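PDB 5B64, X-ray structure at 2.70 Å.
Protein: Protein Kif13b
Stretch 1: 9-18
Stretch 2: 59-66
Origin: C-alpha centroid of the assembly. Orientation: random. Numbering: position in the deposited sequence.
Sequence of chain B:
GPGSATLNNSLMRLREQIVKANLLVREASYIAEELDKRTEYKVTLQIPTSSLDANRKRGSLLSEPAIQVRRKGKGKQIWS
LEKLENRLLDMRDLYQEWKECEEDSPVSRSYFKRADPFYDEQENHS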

# COMPACT_ATOMS: atom_id res chain seq x y z
N ASN B 9 29.58 -25.72 -23.22
CA ASN B 9 29.82 -24.40 -22.64
C ASN B 9 28.48 -23.70 -22.41
O ASN B 9 28.33 -22.92 -21.47
CB ASN B 9 30.74 -23.55 -23.52
CG ASN B 9 32.13 -24.16 -23.68
OD1 ASN B 9 33.00 -23.96 -22.83
ND2 ASN B 9 32.34 -24.91 -24.77
N SER B 10 27.51 -23.98 -23.27
CA SER B 10 26.17 -23.44 -23.08
C SER B 10 25.50 -24.08 -21.85
O SER B 10 24.70 -23.44 -21.18
CB SER B 10 25.31 -23.62 -24.33
OG SER B 10 25.11 -25.00 -24.60
N LEU B 11 25.84 -25.34 -21.57
CA LEU B 11 25.42 -26.01 -20.34
C LEU B 11 25.98 -25.32 -19.10
O LEU B 11 25.24 -24.93 -18.20
CB LEU B 11 25.87 -27.48 -20.35
CG LEU B 11 24.85 -28.49 -20.89
CD1 LEU B 11 25.42 -29.88 -21.01
CD2 LEU B 11 23.64 -28.50 -19.99
N MET B 12 27.30 -25.16 -19.07
CA MET B 12 27.95 -24.51 -17.94
C MET B 12 27.46 -23.07 -17.78
O MET B 12 27.32 -22.59 -16.66
CB MET B 12 29.47 -24.57 -18.10
N ARG B 13 27.20 -22.39 -18.89
CA ARG B 13 26.69 -21.02 -18.80
C ARG B 13 25.27 -21.02 -18.25
O ARG B 13 24.96 -20.26 -17.33
CB ARG B 13 26.76 -20.27 -20.15
N LEU B 14 24.41 -21.88 -18.79
CA LEU B 14 23.06 -22.02 -18.28
C LEU B 14 23.07 -22.38 -16.80
O LEU B 14 22.33 -21.81 -16.01
CB LEU B 14 22.29 -23.08 -19.07
CG LEU B 14 20.87 -23.30 -18.58
CD1 LEU B 14 20.09 -22.00 -18.59
CD2 LEU B 14 20.16 -24.36 -19.41
N ARG B 15 23.92 -23.33 -16.43
CA ARG B 15 24.02 -23.78 -15.05
C ARG B 15 24.34 -22.64 -14.09
O ARG B 15 23.74 -22.54 -13.02
CB ARG B 15 25.05 -24.90 -14.91
CG ARG B 15 25.00 -25.58 -13.56
CD ARG B 15 26.00 -26.70 -13.44
NE ARG B 15 25.96 -27.34 -12.12
CZ ARG B 15 26.92 -28.11 -11.63
NH1 ARG B 15 26.81 -28.66 -10.43
NH2 ARG B 15 28.02 -28.33 -12.35
N GLU B 16 25.28 -21.77 -14.47
CA GLU B 16 25.70 -20.67 -13.60
C GLU B 16 24.61 -19.61 -13.52
O GLU B 16 24.44 -18.96 -12.48
CB GLU B 16 27.02 -20.05 -14.07
N GLN B 17 23.88 -19.45 -14.62
CA GLN B 17 22.75 -18.52 -14.67
C GLN B 17 21.62 -18.98 -13.76
O GLN B 17 21.02 -18.18 -13.06
CB GLN B 17 22.24 -18.39 -16.10
CG GLN B 17 23.16 -17.65 -17.03
CD GLN B 17 22.87 -16.17 -17.04
OE1 GLN B 17 23.47 -15.40 -16.27
NE2 GLN B 17 21.95 -15.75 -17.92
N ILE B 18 21.34 -20.29 -13.79
CA ILE B 18 20.30 -20.85 -12.93
C ILE B 18 20.65 -20.73 -11.45
O ILE B 18 19.78 -20.57 -10.59
CB ILE B 18 19.96 -22.30 -13.33
CG1 ILE B 18 19.18 -22.30 -14.66
CG2 ILE B 18 19.16 -22.99 -12.22
CD1 ILE B 18 19.05 -23.65 -15.36
N GLY B 59 22.88 -28.66 -30.98
CA GLY B 59 23.23 -29.38 -29.76
C GLY B 59 23.36 -28.44 -28.59
O GLY B 59 23.42 -28.86 -27.44
N SER B 60 23.40 -27.15 -28.91
CA SER B 60 23.43 -26.05 -27.96
C SER B 60 22.06 -25.84 -27.32
O SER B 60 21.03 -25.92 -28.00
CB SER B 60 23.84 -24.78 -28.71
OG SER B 60 24.42 -23.81 -27.87
N LEU B 61 22.03 -25.55 -26.02
CA LEU B 61 20.77 -25.23 -25.32
C LEU B 61 20.35 -23.81 -25.60
O LEU B 61 21.16 -22.90 -25.51
CB LEU B 61 20.91 -25.42 -23.81
CG LEU B 61 21.23 -26.84 -23.35
CD1 LEU B 61 22.72 -27.00 -23.20
CD2 LEU B 61 20.54 -27.17 -22.06
N LEU B 62 19.08 -23.62 -25.93
CA LEU B 62 18.53 -22.30 -26.23
C LEU B 62 18.07 -21.55 -24.97
O LEU B 62 17.83 -20.33 -24.98
CB LEU B 62 17.34 -22.43 -27.19
CG LEU B 62 17.57 -22.61 -28.69
CD1 LEU B 62 18.95 -23.17 -29.03
CD2 LEU B 62 16.46 -23.48 -29.27
N SER B 63 17.95 -22.29 -23.87
CA SER B 63 17.36 -21.75 -22.66
C SER B 63 18.25 -20.85 -21.83
O SER B 63 19.47 -20.98 -21.78
CB SER B 63 16.83 -22.86 -21.77
OG SER B 63 15.56 -23.26 -22.23
N GLU B 64 17.58 -19.92 -21.17
CA GLU B 64 18.18 -19.17 -20.10
C GLU B 64 17.08 -18.97 -19.07
O GLU B 64 15.90 -19.16 -19.38
CB GLU B 64 18.70 -17.85 -20.63
CG GLU B 64 17.63 -16.96 -21.15
CD GLU B 64 18.22 -15.78 -21.88
OE1 GLU B 64 17.68 -14.66 -21.77
OE2 GLU B 64 19.25 -15.99 -22.57
N PRO B 65 17.46 -18.63 -17.84
CA PRO B 65 16.42 -18.52 -16.81
C PRO B 65 15.48 -17.32 -16.97
O PRO B 65 15.87 -16.22 -17.41
CB PRO B 65 17.22 -18.40 -15.50
CG PRO B 65 18.58 -18.91 -15.83
CD PRO B 65 18.81 -18.60 -17.27
N ALA B 66 14.23 -17.55 -16.62
CA ALA B 66 13.23 -16.49 -16.51
C ALA B 66 12.49 -16.66 -15.18
O ALA B 66 12.63 -17.69 -14.50
CB ALA B 66 12.24 -16.53 -17.69

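A helix that packs against an extended segment offers one stripe of its surface, and the partner must meet that stripe at intervals set by the helical repeat. The two stretches of Kif13b considered here illustrate the principle. Residues 9-18 are helical throughout, held by successive backbone hydrogen bonds such as L14 N to S10 O at 2.9 Å and I18 N to L14 O at 2.9 Å. The second stretch begins as loop or turn and becomes a strand at 64-66. The helix and strand axes run in nearly the same direction, 23° apart, and approach to 7.7 Å. The register follows the helix: the CA atoms of S10 and L61 lie 6.1 Å apart, those of L14 and E64 5.9 Å, and those of I18 and P65 6.0 Å. Spacing of four residues brings S10, L14 and I18 round to the same side of the helix, and L11 and Q17 flank them, while the CA-to-CB bond of R15 points away.

At the first of these positions, S10 points its CB toward the loop, and its p rotamer places OG within reach of the opposing backbone. L61 N donates a weak hydrogen bond to S10 OG, long at 3.4 Å but fairly straight at 164°. This is the one hydrogen bond between the stretches, and a serine hydroxyl suits the place because it offers an acceptor to the amide of L61. S10 OG also lies 3.4 Å from L61 CD1, so the leucine covers the same side chain whose oxygen its own backbone amide engages.

L61 gives the largest area of any residue in the contact, 83 Å². Its CB points toward the helix, and its branched end reaches two helical leucines, L11 and L14: L61 CD1 is 3.5 Å from L11 CG, and L61 CD2 is 3.9 Å from L14 CD2. The CA-to-CB bond of L62, next in sequence, points away, and the residue takes no part.

L14 occupies the middle of the contact. Its CB points sideways, but the t,p rotamer brings the end of the side chain nearer to the loop and strand. There L14 CD1 rests 3.4 Å from S63 O, 3.7 Å from E64 CA and 3.9 Å from P65 CD. Two of these three atoms, S63 O and E64 CA, belong to the backbone.

P65 closes the other end. Buried in the assembly and with 73 Å² covered by the helix, it presents a compact apolar ring to three helical residues: besides L14, P65 CD lies 3.6 Å from Q17 CB, and P65 CG lies 3.6 Å from I18 CG1. Q17 participates here through its aliphatic CB, not through a polar bond across the interface.

The contact buries 414 Å² in all, summed over both sides. Four apolar side-chain contacts among leucine, isoleucine and proline run along the interface, joined by contacts to backbone and a single weak hydrogen bond at the S10 end.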